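Local structure of glutathione synthetase-like effector 30 (Gpa-GSS30-apo) (Globodera pallida, 5OET) at residues S94-K99 with P473-F478. The protein is a nematode effector derived from a glutathione synthetase, the enzyme that joins gamma-glutamylcysteine and glycine using ATP, although whether it keeps that activity is uncertain. Sequence-based numbering, arbitrary orientation.
Sequences SPFPRK and PELGIF
F96 puts its ring against the side chains of P473 and L475 on strand 469-484, its CE2 end meeting L475 and its CD1 edge meeting P473 CG. The contact lies in the large mixed sheet of a protein of the eukaryotic glutathione synthetase family, whose members have the ATP-grasp fold, at the point where the short strand 94-96 runs into helix 98-119. The two segments are not neighbouring strands. Strand 94-96 pairs in parallel with 517-524, which is linked through 490-504 to 469-484, so the F96 side chain reaches over to a strand further along the same sheet, touching M500 of strand 490-504 as well.

The CB of F96 points toward 473-478, and CG stands anti to the backbone N, beside the carbonyl carbon (chi1 -160°), which brings the ring to L475. One methyl of L475 does most of the touching: CD2 lies 3.8 Å from F96 CE2 and 4.0 Å from CZ, approaching obliquely, and the two side chains cross at about a right angle. P473 comes in at the ring's edge, near its plane, with CG 4.4 Å from F96 CD1. P473, L475 and I477, every second residue, point to the same side of the strand, and L475 and I477 go on to pack against helix 98-119, L475 on F101 and A104. P97, next in sequence to F96, is at the N-cap position of that helix. All three touching residues are buried. Further back on strand 94-96, S94 OG is tied to N456 and D520 by hydrogen bonds. Over one face of the F96 ring, toward its rim, lies P97 CD, 3.8 Å above the ring plane.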
loop_
_atom_site.group_PDB
_atom_site.type_symbol
_atom_site.label_atom_id
_atom_site.label_comp_id
_atom_site.label_asym_id
_atom_site.label_seq_id
_atom_site.Cartn_x
_atom_site.Cartn_y
_atom_site.Cartn_z
ATOM N N SER A 94 7.626 0.451 20.473
ATOM C CA SER A 94 7.685 0.268 21.927
ATOM C C SER A 94 9.111 -0.116 22.295
ATOM O O SER A 94 9.759 -0.835 21.532
ATOM C CB SER A 94 6.714 -0.823 22.385
ATOM O OG SER A 94 5.360 -0.395 22.259
ATOM N N PRO A 95 9.609 0.369 23.446
ATOM C CA PRO A 95 10.970 -0.000 23.846
ATOM C C PRO A 95 11.082 -1.473 24.254
ATOM O O PRO A 95 10.135 -2.051 24.790
ATOM C CB PRO A 95 11.266 0.920 25.027
ATOM C CG PRO A 95 9.930 1.302 25.546
ATOM C CD PRO A 95 9.002 1.328 24.382
ATOM N N PHE A 96 12.238 -2.062 23.983
ATOM C CA PHE A 96 12.475 -3.478 24.229
ATOM C C PHE A 96 13.992 -3.658 24.479
ATOM O O PHE A 96 14.815 -3.056 23.770
ATOM C CB PHE A 96 11.976 -4.337 23.030
ATOM C CG PHE A 96 11.748 -5.794 23.377
ATOM C CD1 PHE A 96 10.546 -6.210 23.930
ATOM C CD2 PHE A 96 12.751 -6.747 23.178
ATOM C CE1 PHE A 96 10.344 -7.542 24.274
ATOM C CE2 PHE A 96 12.554 -8.082 23.522
ATOM C CZ PHE A 96 11.346 -8.478 24.068
ATOM N N PRO A 97 14.366 -4.456 25.500
ATOM C CA PRO A 97 15.788 -4.670 25.783
ATOM C C PRO A 97 16.583 -5.252 24.622
ATOM O O PRO A 97 16.165 -6.238 24.063
ATOM C CB PRO A 97 15.754 -5.648 26.954
ATOM C CG PRO A 97 14.521 -5.275 27.687
ATOM C CD PRO A 97 13.523 -4.924 26.614
ATOM N N ARG A 98 17.713 -4.648 24.270
ATOM C CA ARG A 98 18.575 -5.165 23.216
ATOM C C ARG A 98 19.029 -6.610 23.421
ATOM O O ARG A 98 19.094 -7.381 22.464
ATOM C CB ARG A 98 19.824 -4.295 23.076
ATOM C CG ARG A 98 20.794 -4.702 21.963
ATOM C CD ARG A 98 21.866 -3.652 21.715
ATOM N NE ARG A 98 21.316 -2.489 20.995
ATOM C CZ ARG A 98 21.032 -1.283 21.512
ATOM N NH1 ARG A 98 21.227 -1.002 22.809
ATOM N NH2 ARG A 98 20.539 -0.349 20.714
ATOM N N LYS A 99 19.372 -6.982 24.647
ATOM C CA LYS A 99 19.976 -8.299 24.869
ATOM C C LYS A 99 18.979 -9.405 24.604
ATOM O O LYS A 99 19.322 -10.400 23.965
ATOM C CB LYS A 99 20.615 -8.429 26.261
ATOM C CG LYS A 99 22.059 -7.920 26.251
ATOM C CD LYS A 99 22.680 -7.688 27.618
ATOM C CE LYS A 99 23.963 -6.888 27.452
ATOM N NZ LYS A 99 24.999 -7.261 28.459
ATOM N N PRO A 473 4.276 -5.526 25.212
ATOM C CA PRO A 473 4.653 -6.038 23.907
ATOM C C PRO A 473 4.957 -7.551 23.912
ATOM O O PRO A 473 5.246 -8.132 24.957
ATOM C CB PRO A 473 5.895 -5.225 23.554
ATOM C CG PRO A 473 6.502 -4.880 24.850
ATOM C CD PRO A 473 5.406 -4.853 25.879
ATOM N N GLU A 474 4.865 -8.152 22.728
ATOM C CA GLU A 474 5.088 -9.571 22.512
ATOM C C GLU A 474 5.904 -9.667 21.229
ATOM O O GLU A 474 5.459 -9.238 20.185
ATOM C CB GLU A 474 3.756 -10.310 22.364
ATOM C CG GLU A 474 3.848 -11.836 22.358
ATOM C CD GLU A 474 2.669 -12.530 21.647
ATOM O OE1 GLU A 474 2.524 -12.394 20.393
ATOM O OE2 GLU A 474 1.897 -13.242 22.333
ATOM N N LEU A 475 7.102 -10.233 21.336
ATOM C CA LEU A 475 8.065 -10.344 20.231
ATOM C C LEU A 475 7.908 -11.657 19.485
ATOM O O LEU A 475 8.003 -12.702 20.084
ATOM C CB LEU A 475 9.473 -10.292 20.810
ATOM C CG LEU A 475 10.675 -10.382 19.886
ATOM C CD1 LEU A 475 10.797 -9.140 19.012
ATOM C CD2 LEU A 475 11.917 -10.583 20.744
ATOM N N GLY A 476 7.688 -11.600 18.178
ATOM C CA GLY A 476 7.607 -12.800 17.333
ATOM C C GLY A 476 8.823 -12.895 16.434
ATOM O O GLY A 476 9.099 -11.967 15.682
ATOM N N ILE A 477 9.560 -13.994 16.511
ATOM C CA ILE A 477 10.691 -14.198 15.626
ATOM C C ILE A 477 10.333 -15.201 14.532
ATOM O O ILE A 477 9.995 -16.346 14.836
ATOM C CB ILE A 477 11.905 -14.731 16.397
ATOM C CG1 ILE A 477 12.313 -13.767 17.515
ATOM C CG2 ILE A 477 13.065 -14.985 15.445
ATOM C CD1 ILE A 477 12.714 -12.380 17.058
ATOM N N PHE A 478 10.448 -14.775 13.277
ATOM C CA PHE A 478 10.271 -15.648 12.114
ATOM C C PHE A 478 11.541 -16.369 11.681
ATOM O O PHE A 478 12.604 -15.782 11.667
ATOM C CB PHE A 478 9.812 -14.829 10.908
ATOM C CG PHE A 478 8.452 -14.242 11.059
ATOM C CD1 PHE A 478 7.330 -14.965 10.694
ATOM C CD2 PHE A 478 8.294 -12.954 11.545
ATOM C CE1 PHE A 478 6.064 -14.424 10.808
ATOM C CE2 PHE A 478 7.025 -12.406 11.681
ATOM C CZ PHE A 478 5.904 -13.138 11.306
#